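Long-range contacts in type II secretion chaperone CpaB (Acinetobacter nosocomialis M2, PDB 6O38), which forms a complex with the secreted metalloprotease CpaA and probably acts as its chaperone for type II secretion: residues Q42-E47 with D84-Q89; G67-Y72 with V158-T163; K75-K80 with I130-K135; G116-G121 with I143-G148; D136-M141 with S151-D156. All coordinates share one frame; numbering follows the deposited sequence.

Interaction 1 (Q42-E47 with D84-Q89); sequences QIVFNE and DTVKFQ. With SO4 (sulfate ion), chain B.
Ile-43 and Lys-87 form an isolated backbone bridge, the single one between these segments, which ties the lead-in to edge strand 45-47 to edge strand 85-90, consistent with a barrel-like closure of the antiparallel sheet. The segments run in roughly the same direction, 37° apart. Lys-87 serves both backbone bonds: its N donates to Gln-42 O, and its O accepts from Val-44 N at 3.2 Å. On the buried side, Val-44 CG2 lies over one face of the Phe-88 ring and packs 3.6 Å from Val-86 CG1. Phe-45 has CG between its own backbone N and carbonyl carbon (chi1 50°), and its ring atom CE2 meets Phe-88 CD1 at the edge of the Phe-88 ring, 3.9 Å away. On the other side, the amide of Gln-42 rests against Thr-85 CG2, while Ile-43 CD1 touches Gln-89 OE1 at 3.7 Å. A sulfate ion, probably from the crystallisation liquor, takes a weak bond from Gln-42 N through its O2 and a firmer one from Ile-43 N through its O1, at 2.9 Å.

Interaction 2 (G67-Y72 with V158-T163); sequences GMVIKY and VGLVQT
Met-68, a selenomethionine, and Val-161 lie side by side and point the same way from a pair of neighbouring strands in the antiparallel sheet, 68-72 and 158-163. The Met-68 chain is extended as far as SE and then bends (chi3 59°), which places CE 3.6 Å from Val-161 CG2. Ile-70, on the same buried face, crosses Val-161 at about a right angle and sets its CG1 3.5 Å from that same CG2 methyl, which is thus held between two neighbours. Beyond it, Ile-70 CD1 lies against the backbone of Gly-159, 3.9 Å from its CA. The other face is more open: there Val-69 CG1 and Val-158 CG2 stand alongside each other at 4.2 Å, and Leu-160 CD1 turns back over the backbone at Gly-67 and Met-68. Two hydrogen-bonded pairs, Met-68 with Val-161 and Ile-70 with Gly-159, each contribute two N-H...O bonds, although the strand directions are 140° apart and so well twisted from strictly antiparallel. Phe-45 covers Ile-70 from strand 45-47, and Met-90 covers Met-68 and Val-161. The Val-161 N to Met-68 O bond, 3.0 Å long, is almost straight, with 175° at the hydrogen.

Interaction 3 (K75-K80 with I130-K135); sequences KVIELK and ITQSQK
In Ile-77, chi1 of -178° sets CG1 anti to the backbone N and chi2 of 60° then turns CD1 toward Ile-130 CD1, tip to tip at 4.2 Å. Gln-132 likewise holds CG anti to its backbone N, and its chain continues extended (chi2 165°), with the amide reaching Ile-77 and Glu-78. The Gln-132 and Ile-77 side chains slide past each other in opposite directions, and Gln-132 OE1 lies 3.5 Å from Ile-77 CG2. Glu-78 crosses Gln-132 at about a right angle, its carboxylate plane turned well away from that of the amide. Glu-78 OE2 and Gln-132 NE2 lie 2.7 Å apart, but the angle is poor for a hydrogen bond. The Gln-132 amide is anchored mainly by other residues: OE1 bonds to Tyr-72 OH and Thr-139 OG1, and NE2 makes a weak bond to Pro-74 O. The contact thus combines a small apolar touch with a buried polar group whose oxygen is gripped by two hydroxyls. The weakly bonded helix at 75-78 follows strand 68-72 and packs its Ile-77 and Glu-78 side chains against strand 127-133. Trp-114 of strand 111-118 adjoins both Ile-77 and Gln-132, while Thr-139 and Met-141 of strand 138-145, the other neighbour of strand 127-133, lie against Ile-130.

Interaction 4 (G116-G121 with I143-G148); sequences GRFDQG and IFTEKG
Phe-118 carries most of this contact, meeting Ile-143, Phe-144 and Thr-145 from the end of strand 111-118, across strand 127-133, at the far end of strand 138-145. Chi1 of -65° sets its CG anti to the carbonyl carbon, and chi2 of -75° turns the ring, whose CE2 and CZ make the contacts. Ile-143 CG2 approaches the ring edge near its plane, 3.7 Å from Phe-118 CZ, and the two side chains cross at about a right angle. The same edge faces Phe-144 O, which lies 3.5 Å from Phe-118 CE2. Thr-145 has OG1 between its backbone N and carbonyl carbon (chi1 73°), while CG2, anti to the carbonyl carbon, meets the ring obliquely, 3.9 Å from Phe-118 CE2. OG1 donates to Gly-148 O at 2.8 Å, in the carbonyl plane and on a lone pair. Gly-148 O also accepts from Thr-145 N, and with Gly-148 N to Thr-145 O these bonds fasten the type I turn 145-148 that joins strands 138-145 and 148-155. Arg-97 makes a cation-pi interaction with Phe-118 and a salt bridge to Glu-146 OE2. The contact itself is largely apolar, probably slightly electrostatic where the ring edge meets Phe-144 O.

Interaction 5 (D136-M141 with S151-D156); sequences DHYTIM and SAEIKD
Tyr-138 and Glu-153 belong to the face of the chaperone that docks against the protease CpaA. Tyr-138 OH donates to Glu-153 OE2, which lies in the plane of the ring at its edge, with the carboxylate perpendicular to the ring. The same OE2 forms a salt bridge with Arg-397 of the CpaA chain. Beside them, Lys-155 CD lies at the Tyr-138 ring edge, 4.2 Å from Tyr-138 CD1, the side chains crossing at about a right angle, and Lys-155 NZ hydrogen-bonds to Leu-389 O of the CpaA chain. The backbones form the beta hairpin of strands 138-145 and 148-155, almost exactly antiparallel at 176°. Its hydrogen-bonded pairs are Thr-139 with Ile-154 and Met-141 with Ala-152, and Asp-156 N bonds to His-137 O at 2.8 Å just beyond the strands. The opposite face is buried and largely apolar, though Thr-139 OG1 bonds to Gln-132 OE1. There the selenomethionine Met-141 sets CB 3.7 Å from Ala-152 CB, and its extended chain (chi3 -169°) carries CE to within 3.6 Å of Ile-154 CD1.

How the interactions relate
All five contacts reach one antiparallel sheet. Interactions 3 and 5 are buried, 1, 2 and 4 only partly so. Interactions 2 and 5 are regular pairings of neighbouring strands, joined where strand 158-163 bonds to strand 148-155, whereas interaction 1 ties the lead-in of strand 45-47 to strand 85-90 by a single bridge. Interactions 3 and 4 instead rely on side chains, mixed polar and apolar in one and aromatic in the other, on opposite sides of the chain's centre. The buried faces share one interior: Met-141 touches Val-44 and Phe-45, and Phe-88 meets Phe-118 and Ile-143. Tyr-72 links interaction 2 to Gln-132 of interaction 3. Toward CpaA, the outer face of interaction 5 is charged and polar.

Interaction 1 (Q42-E47 with D84-Q89)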
# COMPACT_ATOMS: atom_id res chain seq x y z
N GLN G 42 9.96 -17.82 9.24
CA GLN G 42 9.73 -16.56 8.54
C GLN G 42 8.25 -16.18 8.53
O GLN G 42 7.93 -14.99 8.45
CB GLN G 42 10.27 -16.65 7.11
CG GLN G 42 11.77 -16.89 7.04
CD GLN G 42 12.27 -17.04 5.62
OE1 GLN G 42 11.48 -17.12 4.68
NE2 GLN G 42 13.59 -17.08 5.46
N ILE G 43 7.36 -17.16 8.63
CA ILE G 43 5.93 -16.87 8.67
C ILE G 43 5.57 -16.24 10.00
O ILE G 43 5.96 -16.74 11.07
CB ILE G 43 5.12 -18.16 8.42
CG1 ILE G 43 5.26 -18.60 6.97
CG2 ILE G 43 3.66 -17.95 8.78
CD1 ILE G 43 4.52 -19.88 6.64
N VAL G 44 4.83 -15.13 9.95
CA VAL G 44 4.47 -14.40 11.16
C VAL G 44 3.20 -14.95 11.79
O VAL G 44 3.17 -15.28 12.98
CB VAL G 44 4.34 -12.90 10.85
CG1 VAL G 44 4.16 -12.11 12.13
CG2 VAL G 44 5.56 -12.41 10.09
N PHE G 45 2.12 -15.05 11.01
CA PHE G 45 0.85 -15.59 11.48
C PHE G 45 0.34 -16.63 10.49
O PHE G 45 0.81 -16.72 9.35
CB PHE G 45 -0.19 -14.48 11.69
CG PHE G 45 -0.34 -13.55 10.51
CD1 PHE G 45 -1.14 -13.90 9.43
CD2 PHE G 45 0.32 -12.33 10.49
CE1 PHE G 45 -1.28 -13.05 8.35
CE2 PHE G 45 0.18 -11.48 9.41
CZ PHE G 45 -0.62 -11.84 8.34
N ASN G 46 -0.64 -17.41 10.93
CA ASN G 46 -1.18 -18.51 10.16
C ASN G 46 -2.70 -18.42 10.11
O ASN G 46 -3.34 -18.10 11.12
CB ASN G 46 -0.76 -19.86 10.74
CG ASN G 46 0.72 -20.11 10.61
OD1 ASN G 46 1.30 -19.95 9.54
ND2 ASN G 46 1.36 -20.51 11.71
N GLU G 47 -3.27 -18.72 8.95
CA GLU G 47 -4.72 -18.78 8.81
C GLU G 47 -5.30 -19.88 9.69
O GLU G 47 -4.64 -20.87 10.02
CB GLU G 47 -5.13 -19.02 7.36
CG GLU G 47 -5.26 -17.77 6.51
CD GLU G 47 -6.36 -17.90 5.48
OE1 GLU G 47 -7.47 -18.35 5.85
OE2 GLU G 47 -6.13 -17.55 4.30
N ASP G 84 16.76 -9.59 9.68
CA ASP G 84 16.18 -10.92 9.56
C ASP G 84 14.98 -10.90 8.61
O ASP G 84 14.32 -9.88 8.41
CB ASP G 84 15.75 -11.45 10.93
CG ASP G 84 16.93 -11.78 11.82
OD1 ASP G 84 18.02 -12.07 11.28
OD2 ASP G 84 16.77 -11.75 13.06
N THR G 85 14.71 -12.06 8.02
CA THR G 85 13.66 -12.20 7.02
C THR G 85 12.33 -12.56 7.67
O THR G 85 12.28 -13.39 8.59
CB THR G 85 14.05 -13.26 5.99
OG1 THR G 85 15.28 -12.89 5.35
CG2 THR G 85 12.97 -13.41 4.92
N VAL G 86 11.26 -11.93 7.20
CA VAL G 86 9.91 -12.14 7.71
C VAL G 86 8.98 -12.35 6.52
O VAL G 86 9.12 -11.69 5.48
CB VAL G 86 9.46 -10.94 8.58
CG1 VAL G 86 8.03 -10.53 8.26
CG2 VAL G 86 9.61 -11.28 10.05
N LYS G 87 8.03 -13.27 6.67
CA LYS G 87 7.15 -13.68 5.59
C LYS G 87 5.69 -13.51 5.99
O LYS G 87 5.32 -13.79 7.13
CB LYS G 87 7.41 -15.14 5.20
CG LYS G 87 6.72 -15.61 3.93
CD LYS G 87 7.22 -16.98 3.53
CE LYS G 87 7.11 -17.20 2.03
NZ LYS G 87 7.85 -18.42 1.60
N PHE G 88 4.87 -13.05 5.05
CA PHE G 88 3.44 -12.88 5.24
C PHE G 88 2.69 -13.76 4.25
O PHE G 88 3.04 -13.81 3.06
CB PHE G 88 3.01 -11.42 5.06
CG PHE G 88 3.68 -10.47 6.00
CD1 PHE G 88 3.14 -10.23 7.26
CD2 PHE G 88 4.83 -9.80 5.63
CE1 PHE G 88 3.75 -9.34 8.13
CE2 PHE G 88 5.45 -8.91 6.50
CZ PHE G 88 4.91 -8.69 7.75
N GLN G 89 1.66 -14.45 4.73
CA GLN G 89 0.82 -15.30 3.89
C GLN G 89 -0.64 -14.93 4.11
O GLN G 89 -1.20 -15.18 5.18
CB GLN G 89 1.06 -16.78 4.18
CG GLN G 89 2.31 -17.34 3.52
CD GLN G 89 2.38 -18.85 3.56
OE1 GLN G 89 1.65 -19.49 4.31
NE2 GLN G 89 3.25 -19.43 2.74
S SO4 B . 8.62 -20.69 7.60
O1 SO4 B . 7.77 -20.06 8.62
O2 SO4 B . 9.96 -20.87 8.13
O3 SO4 B . 8.05 -21.99 7.25
O4 SO4 B . 8.66 -19.83 6.42

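Interaction 2 (G67-Y72 with V158-T163)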
# COMPACT_ATOMS: atom_id res chain seq x y z
N GLY G 67 -13.51 -10.61 8.28
CA GLY G 67 -12.10 -10.65 7.99
C GLY G 67 -11.59 -12.08 8.00
O GLY G 67 -12.35 -13.02 7.77
N MSE G 68 -10.30 -12.21 8.27
CA MSE G 68 -9.62 -13.50 8.22
C MSE G 68 -8.96 -13.82 9.55
O MSE G 68 -7.99 -13.18 9.95
CB MSE G 68 -8.58 -13.48 7.09
CG MSE G 68 -7.88 -14.80 6.85
SE MSE G 68 -6.51 -14.57 5.48
CE MSE G 68 -5.45 -13.21 6.38
N VAL G 69 -9.50 -14.83 10.25
CA VAL G 69 -8.99 -15.19 11.56
C VAL G 69 -7.62 -15.84 11.43
O VAL G 69 -7.38 -16.66 10.53
CB VAL G 69 -9.98 -16.12 12.28
CG1 VAL G 69 -9.70 -16.13 13.78
CG2 VAL G 69 -11.41 -15.71 11.99
N ILE G 70 -6.70 -15.47 12.32
CA ILE G 70 -5.33 -15.96 12.28
C ILE G 70 -4.85 -16.27 13.69
O ILE G 70 -5.34 -15.71 14.68
CB ILE G 70 -4.36 -14.97 11.60
CG1 ILE G 70 -4.50 -13.57 12.23
CG2 ILE G 70 -4.59 -14.93 10.10
CD1 ILE G 70 -3.42 -13.23 13.23
N LYS G 71 -3.87 -17.16 13.78
CA LYS G 71 -3.17 -17.45 15.02
C LYS G 71 -1.79 -16.81 14.97
O LYS G 71 -1.16 -16.75 13.91
CB LYS G 71 -3.04 -18.96 15.24
CG LYS G 71 -2.41 -19.34 16.58
CD LYS G 71 -2.65 -20.80 16.92
CE LYS G 71 -2.11 -21.12 18.30
NZ LYS G 71 -2.47 -22.50 18.74
N TYR G 72 -1.33 -16.32 16.12
CA TYR G 72 -0.12 -15.51 16.17
C TYR G 72 0.69 -15.85 17.41
O TYR G 72 0.13 -16.05 18.49
CB TYR G 72 -0.46 -14.02 16.16
CG TYR G 72 0.69 -13.10 16.45
CD1 TYR G 72 1.78 -13.02 15.59
CD2 TYR G 72 0.69 -12.29 17.58
CE1 TYR G 72 2.84 -12.17 15.85
CE2 TYR G 72 1.74 -11.44 17.84
CZ TYR G 72 2.81 -11.38 16.98
OH TYR G 72 3.85 -10.53 17.25
N VAL G 158 -4.65 -14.80 19.24
CA VAL G 158 -5.64 -14.88 18.17
C VAL G 158 -5.90 -13.47 17.65
O VAL G 158 -5.92 -12.51 18.43
CB VAL G 158 -6.95 -15.55 18.66
CG1 VAL G 158 -7.55 -14.78 19.83
CG2 VAL G 158 -7.95 -15.68 17.52
N GLY G 159 -6.06 -13.35 16.34
CA GLY G 159 -6.19 -12.05 15.72
C GLY G 159 -7.07 -12.09 14.49
O GLY G 159 -7.58 -13.14 14.09
N LEU G 160 -7.25 -10.91 13.89
CA LEU G 160 -8.12 -10.75 12.73
C LEU G 160 -7.43 -9.84 11.72
O LEU G 160 -7.02 -8.73 12.06
CB LEU G 160 -9.47 -10.15 13.13
CG LEU G 160 -10.53 -10.01 12.03
CD1 LEU G 160 -10.96 -11.38 11.52
CD2 LEU G 160 -11.72 -9.22 12.53
N VAL G 161 -7.30 -10.32 10.49
CA VAL G 161 -6.76 -9.54 9.38
C VAL G 161 -7.90 -9.22 8.43
O VAL G 161 -8.75 -10.07 8.15
CB VAL G 161 -5.62 -10.27 8.65
CG1 VAL G 161 -4.52 -9.29 8.29
CG2 VAL G 161 -5.08 -11.39 9.51
N GLN G 162 -7.91 -7.99 7.92
CA GLN G 162 -8.98 -7.54 7.05
C GLN G 162 -8.45 -6.42 6.16
O GLN G 162 -7.47 -5.75 6.49
CB GLN G 162 -10.19 -7.05 7.85
CG GLN G 162 -9.87 -5.89 8.78
CD GLN G 162 -11.05 -5.47 9.64
OE1 GLN G 162 -11.92 -6.28 9.94
NE2 GLN G 162 -11.08 -4.20 10.02
N THR G 163 -9.12 -6.23 5.03
CA THR G 163 -8.86 -5.05 4.22
C THR G 163 -9.40 -3.82 4.94
O THR G 163 -10.38 -3.89 5.69
CB THR G 163 -9.51 -5.19 2.84
OG1 THR G 163 -10.27 -6.40 2.79
CG2 THR G 163 -8.44 -5.22 1.76

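Interaction 3 (K75-K80 with I130-K135)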
# COMPACT_ATOMS: atom_id res chain seq x y z
N LYS G 75 6.33 -14.40 20.34
CA LYS G 75 7.73 -14.70 20.59
C LYS G 75 8.54 -14.82 19.31
O LYS G 75 9.77 -14.71 19.36
CB LYS G 75 7.85 -15.99 21.40
CG LYS G 75 7.14 -15.92 22.75
CD LYS G 75 6.93 -17.31 23.34
CE LYS G 75 6.14 -17.23 24.64
NZ LYS G 75 5.78 -18.57 25.16
N VAL G 76 7.89 -15.03 18.16
CA VAL G 76 8.61 -15.16 16.90
C VAL G 76 9.21 -13.82 16.49
O VAL G 76 10.38 -13.75 16.07
CB VAL G 76 7.69 -15.73 15.81
CG1 VAL G 76 8.34 -15.61 14.44
CG2 VAL G 76 7.34 -17.18 16.12
N ILE G 77 8.44 -12.74 16.59
CA ILE G 77 8.94 -11.43 16.19
C ILE G 77 9.96 -10.90 17.20
O ILE G 77 10.91 -10.20 16.82
CB ILE G 77 7.77 -10.44 15.99
CG1 ILE G 77 8.28 -9.08 15.52
CG2 ILE G 77 6.98 -10.29 17.28
CD1 ILE G 77 9.03 -9.12 14.21
N GLU G 78 9.79 -11.23 18.48
CA GLU G 78 10.71 -10.74 19.50
C GLU G 78 12.10 -11.34 19.36
O GLU G 78 13.07 -10.75 19.87
CB GLU G 78 10.15 -11.04 20.89
CG GLU G 78 8.87 -10.29 21.22
CD GLU G 78 8.19 -10.81 22.47
OE1 GLU G 78 8.76 -11.70 23.13
OE2 GLU G 78 7.09 -10.32 22.79
N LEU G 79 12.24 -12.47 18.68
CA LEU G 79 13.54 -13.07 18.41
C LEU G 79 14.13 -12.60 17.09
O LEU G 79 15.20 -13.09 16.69
CB LEU G 79 13.43 -14.60 18.41
CG LEU G 79 13.07 -15.24 19.75
CD1 LEU G 79 12.91 -16.75 19.60
CD2 LEU G 79 14.12 -14.91 20.80
N LYS G 80 13.47 -11.67 16.39
CA LYS G 80 13.97 -11.14 15.13
C LYS G 80 14.79 -9.88 15.37
O LYS G 80 14.38 -9.01 16.15
CB LYS G 80 12.82 -10.84 14.18
CG LYS G 80 11.98 -12.05 13.80
CD LYS G 80 12.78 -13.05 12.98
CE LYS G 80 11.91 -14.23 12.56
NZ LYS G 80 12.66 -15.20 11.72
N ILE G 130 5.01 -3.70 12.73
CA ILE G 130 4.45 -4.57 13.76
C ILE G 130 4.68 -3.87 15.09
O ILE G 130 5.83 -3.75 15.54
CB ILE G 130 5.07 -5.97 13.75
CG1 ILE G 130 4.75 -6.70 12.45
CG2 ILE G 130 4.58 -6.77 14.95
CD1 ILE G 130 5.51 -7.99 12.26
N THR G 131 3.60 -3.42 15.72
CA THR G 131 3.67 -2.72 16.99
C THR G 131 3.00 -3.59 18.05
O THR G 131 1.83 -3.96 17.90
CB THR G 131 2.98 -1.35 16.89
OG1 THR G 131 3.30 -0.76 15.63
CG2 THR G 131 3.48 -0.44 17.98
N GLN G 132 3.74 -3.91 19.10
CA GLN G 132 3.36 -4.97 20.03
C GLN G 132 3.50 -4.49 21.47
O GLN G 132 4.55 -3.95 21.84
CB GLN G 132 4.22 -6.21 19.81
CG GLN G 132 3.92 -7.37 20.73
CD GLN G 132 4.52 -8.67 20.24
OE1 GLN G 132 4.20 -9.13 19.14
NE2 GLN G 132 5.40 -9.26 21.04
N SER G 133 2.46 -4.69 22.26
CA SER G 133 2.51 -4.47 23.70
C SER G 133 2.81 -5.78 24.40
O SER G 133 2.28 -6.84 24.03
CB SER G 133 1.19 -3.89 24.21
OG SER G 133 1.11 -3.97 25.62
N GLN G 134 3.68 -5.72 25.41
CA GLN G 134 4.04 -6.92 26.16
C GLN G 134 3.08 -7.16 27.33
O GLN G 134 2.65 -8.30 27.55
CB GLN G 134 5.48 -6.83 26.67
CG GLN G 134 5.91 -8.07 27.44
CD GLN G 134 6.29 -9.22 26.52
OE1 GLN G 134 6.52 -9.02 25.33
NE2 GLN G 134 6.36 -10.42 27.08
N LYS G 135 2.75 -6.11 28.08
CA LYS G 135 1.89 -6.26 29.25
C LYS G 135 0.54 -6.86 28.85
O LYS G 135 0.13 -7.90 29.37
CB LYS G 135 1.70 -4.90 29.93
CG LYS G 135 0.61 -4.85 31.00
CD LYS G 135 0.47 -3.45 31.57
CE LYS G 135 -0.67 -3.35 32.57
NZ LYS G 135 -0.41 -4.14 33.80

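Interaction 4 (G116-G121 with I143-G148)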
# COMPACT_ATOMS: atom_id res chain seq x y z
N GLY G 116 9.73 -2.94 8.58
CA GLY G 116 10.44 -3.66 7.54
C GLY G 116 9.95 -3.29 6.16
O GLY G 116 8.90 -2.66 5.99
N ARG G 117 10.74 -3.67 5.16
CA ARG G 117 10.41 -3.46 3.76
C ARG G 117 10.39 -4.78 3.01
O ARG G 117 11.08 -5.74 3.39
CB ARG G 117 11.39 -2.49 3.09
CG ARG G 117 11.42 -1.11 3.70
CD ARG G 117 11.96 -0.08 2.72
NE ARG G 117 11.80 1.28 3.21
CZ ARG G 117 10.75 2.05 2.94
NH1 ARG G 117 9.76 1.57 2.19
NH2 ARG G 117 10.67 3.28 3.42
N PHE G 118 9.59 -4.83 1.95
CA PHE G 118 9.42 -6.05 1.18
C PHE G 118 10.54 -6.20 0.15
O PHE G 118 11.09 -5.22 -0.34
CB PHE G 118 8.06 -6.06 0.49
CG PHE G 118 6.91 -6.10 1.46
CD1 PHE G 118 6.58 -7.27 2.11
CD2 PHE G 118 6.16 -4.96 1.71
CE1 PHE G 118 5.53 -7.31 3.01
CE2 PHE G 118 5.10 -5.00 2.60
CZ PHE G 118 4.79 -6.17 3.25
N ASP G 119 10.87 -7.46 -0.16
CA ASP G 119 11.99 -7.75 -1.05
C ASP G 119 11.71 -7.43 -2.51
O ASP G 119 12.62 -7.01 -3.23
CB ASP G 119 12.40 -9.21 -0.91
CG ASP G 119 12.80 -9.58 0.50
OD1 ASP G 119 13.66 -8.88 1.08
OD2 ASP G 119 12.24 -10.56 1.03
N GLN G 120 10.48 -7.62 -2.99
CA GLN G 120 10.19 -7.42 -4.41
C GLN G 120 9.09 -6.41 -4.69
O GLN G 120 8.59 -6.37 -5.82
CB GLN G 120 9.81 -8.75 -5.07
CG GLN G 120 10.94 -9.77 -5.13
CD GLN G 120 12.14 -9.29 -5.93
OE1 GLN G 120 11.99 -8.59 -6.93
NE2 GLN G 120 13.33 -9.66 -5.49
N GLY G 121 8.71 -5.57 -3.73
CA GLY G 121 7.74 -4.53 -3.98
C GLY G 121 8.35 -3.30 -4.62
O GLY G 121 9.34 -3.39 -5.36
N ILE G 143 0.26 -3.67 7.02
CA ILE G 143 0.91 -4.26 5.85
C ILE G 143 0.50 -3.43 4.64
O ILE G 143 -0.67 -3.44 4.23
CB ILE G 143 0.53 -5.74 5.68
CG1 ILE G 143 0.82 -6.51 6.97
CG2 ILE G 143 1.28 -6.35 4.51
CD1 ILE G 143 0.07 -7.82 7.09
N PHE G 144 1.46 -2.71 4.07
CA PHE G 144 1.21 -1.80 2.96
C PHE G 144 1.90 -2.33 1.71
O PHE G 144 3.13 -2.28 1.61
CB PHE G 144 1.69 -0.39 3.30
CG PHE G 144 1.02 0.21 4.50
CD1 PHE G 144 -0.36 0.20 4.61
CD2 PHE G 144 1.77 0.77 5.52
CE1 PHE G 144 -0.98 0.75 5.72
CE2 PHE G 144 1.15 1.31 6.63
CZ PHE G 144 -0.22 1.30 6.73
N THR G 145 1.12 -2.83 0.76
CA THR G 145 1.61 -3.29 -0.52
C THR G 145 0.90 -2.54 -1.64
O THR G 145 -0.11 -1.86 -1.42
CB THR G 145 1.41 -4.80 -0.70
OG1 THR G 145 0.02 -5.08 -0.90
CG2 THR G 145 1.90 -5.55 0.53
N GLU G 146 1.44 -2.66 -2.85
CA GLU G 146 0.79 -2.06 -4.01
C GLU G 146 -0.51 -2.77 -4.36
O GLU G 146 -1.36 -2.18 -5.05
CB GLU G 146 1.73 -2.08 -5.22
CG GLU G 146 2.01 -3.46 -5.79
CD GLU G 146 2.92 -4.31 -4.92
OE1 GLU G 146 3.53 -3.76 -3.98
OE2 GLU G 146 3.02 -5.52 -5.17
N LYS G 147 -0.69 -4.01 -3.91
CA LYS G 147 -1.91 -4.76 -4.17
C LYS G 147 -3.02 -4.47 -3.17
O LYS G 147 -4.14 -4.94 -3.36
CB LYS G 147 -1.62 -6.26 -4.20
CG LYS G 147 -0.74 -6.70 -5.36
CD LYS G 147 -0.48 -8.20 -5.33
CE LYS G 147 0.36 -8.64 -6.52
NZ LYS G 147 0.63 -10.10 -6.50
N GLY G 148 -2.73 -3.73 -2.11
CA GLY G 148 -3.72 -3.45 -1.09
C GLY G 148 -3.08 -3.28 0.27
O GLY G 148 -1.91 -3.60 0.48

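Interaction 5 (D136-M141 with S151-D156)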
# COMPACT_ATOMS: atom_id res chain seq x y z
N ASP G 136 -0.15 -6.22 27.91
CA ASP G 136 -1.30 -6.82 27.26
C ASP G 136 -0.82 -7.50 25.99
O ASP G 136 -0.20 -6.86 25.14
CB ASP G 136 -2.37 -5.77 26.95
CG ASP G 136 -2.45 -4.69 28.00
OD1 ASP G 136 -2.26 -5.00 29.19
OD2 ASP G 136 -2.68 -3.52 27.63
N HIS G 137 -1.12 -8.79 25.85
CA HIS G 137 -0.65 -9.55 24.69
C HIS G 137 -1.40 -9.09 23.45
O HIS G 137 -2.27 -9.81 22.93
CB HIS G 137 -0.80 -11.05 24.92
CG HIS G 137 0.04 -11.58 26.04
ND1 HIS G 137 -0.17 -11.24 27.36
CD2 HIS G 137 1.11 -12.41 26.03
CE1 HIS G 137 0.72 -11.85 28.12
NE2 HIS G 137 1.51 -12.57 27.34
N TYR G 138 -1.07 -7.89 22.98
CA TYR G 138 -1.82 -7.19 21.95
C TYR G 138 -0.85 -6.70 20.89
O TYR G 138 0.15 -6.05 21.21
CB TYR G 138 -2.59 -6.02 22.57
CG TYR G 138 -3.51 -5.27 21.63
CD1 TYR G 138 -4.80 -5.74 21.38
CD2 TYR G 138 -3.11 -4.09 21.03
CE1 TYR G 138 -5.65 -5.05 20.54
CE2 TYR G 138 -3.95 -3.40 20.19
CZ TYR G 138 -5.22 -3.88 19.94
OH TYR G 138 -6.07 -3.20 19.10
N THR G 139 -1.14 -7.00 19.62
CA THR G 139 -0.27 -6.66 18.51
C THR G 139 -1.10 -6.09 17.37
O THR G 139 -2.16 -6.63 17.03
CB THR G 139 0.52 -7.88 18.03
OG1 THR G 139 1.30 -8.41 19.11
CG2 THR G 139 1.46 -7.50 16.89
N ILE G 140 -0.62 -5.01 16.77
CA ILE G 140 -1.24 -4.39 15.61
C ILE G 140 -0.25 -4.42 14.46
O ILE G 140 0.93 -4.08 14.63
CB ILE G 140 -1.68 -2.94 15.91
CG1 ILE G 140 -2.96 -2.94 16.74
CG2 ILE G 140 -1.88 -2.16 14.62
CD1 ILE G 140 -3.51 -1.56 17.02
N MSE G 141 -0.71 -4.85 13.29
CA MSE G 141 0.13 -4.90 12.10
C MSE G 141 -0.42 -4.05 10.97
O MSE G 141 -1.62 -4.07 10.69
CB MSE G 141 0.29 -6.34 11.61
CG MSE G 141 0.91 -7.27 12.62
SE MSE G 141 1.28 -9.02 11.84
CE MSE G 141 1.69 -9.96 13.49
N SER G 151 -4.72 -4.66 7.74
CA SER G 151 -4.51 -4.43 9.16
C SER G 151 -4.79 -5.71 9.93
O SER G 151 -5.72 -6.46 9.61
CB SER G 151 -5.42 -3.31 9.67
OG SER G 151 -6.79 -3.64 9.48
N ALA G 152 -3.98 -5.97 10.96
CA ALA G 152 -4.13 -7.15 11.81
C ALA G 152 -4.18 -6.70 13.26
O ALA G 152 -3.27 -6.01 13.73
CB ALA G 152 -2.98 -8.14 11.59
N GLU G 153 -5.25 -7.08 13.96
CA GLU G 153 -5.41 -6.79 15.38
C GLU G 153 -5.45 -8.11 16.13
O GLU G 153 -6.37 -8.91 15.94
CB GLU G 153 -6.68 -5.97 15.63
CG GLU G 153 -6.91 -5.60 17.08
CD GLU G 153 -8.06 -4.63 17.26
OE1 GLU G 153 -8.76 -4.35 16.26
OE2 GLU G 153 -8.25 -4.13 18.38
N ILE G 154 -4.46 -8.33 16.99
CA ILE G 154 -4.26 -9.61 17.66
C ILE G 154 -4.33 -9.41 19.16
O ILE G 154 -3.81 -8.43 19.69
CB ILE G 154 -2.92 -10.25 17.24
CG1 ILE G 154 -2.85 -10.40 15.72
CG2 ILE G 154 -2.74 -11.61 17.91
CD1 ILE G 154 -1.45 -10.56 15.19
N LYS G 155 -4.97 -10.36 19.85
CA LYS G 155 -5.10 -10.33 21.31
C LYS G 155 -5.01 -11.75 21.84
O LYS G 155 -5.84 -12.59 21.49
CB LYS G 155 -6.42 -9.67 21.73
CG LYS G 155 -6.71 -9.78 23.22
CD LYS G 155 -5.89 -8.78 24.03
CE LYS G 155 -6.22 -8.87 25.51
NZ LYS G 155 -5.32 -8.03 26.34
N ASP G 156 -4.00 -12.01 22.67
CA ASP G 156 -3.80 -13.31 23.31
C ASP G 156 -3.65 -14.43 22.28
O ASP G 156 -4.25 -15.50 22.39
CB ASP G 156 -4.94 -13.62 24.29
CG ASP G 156 -5.00 -12.65 25.45
OD1 ASP G 156 -3.93 -12.16 25.87
OD2 ASP G 156 -6.12 -12.36 25.93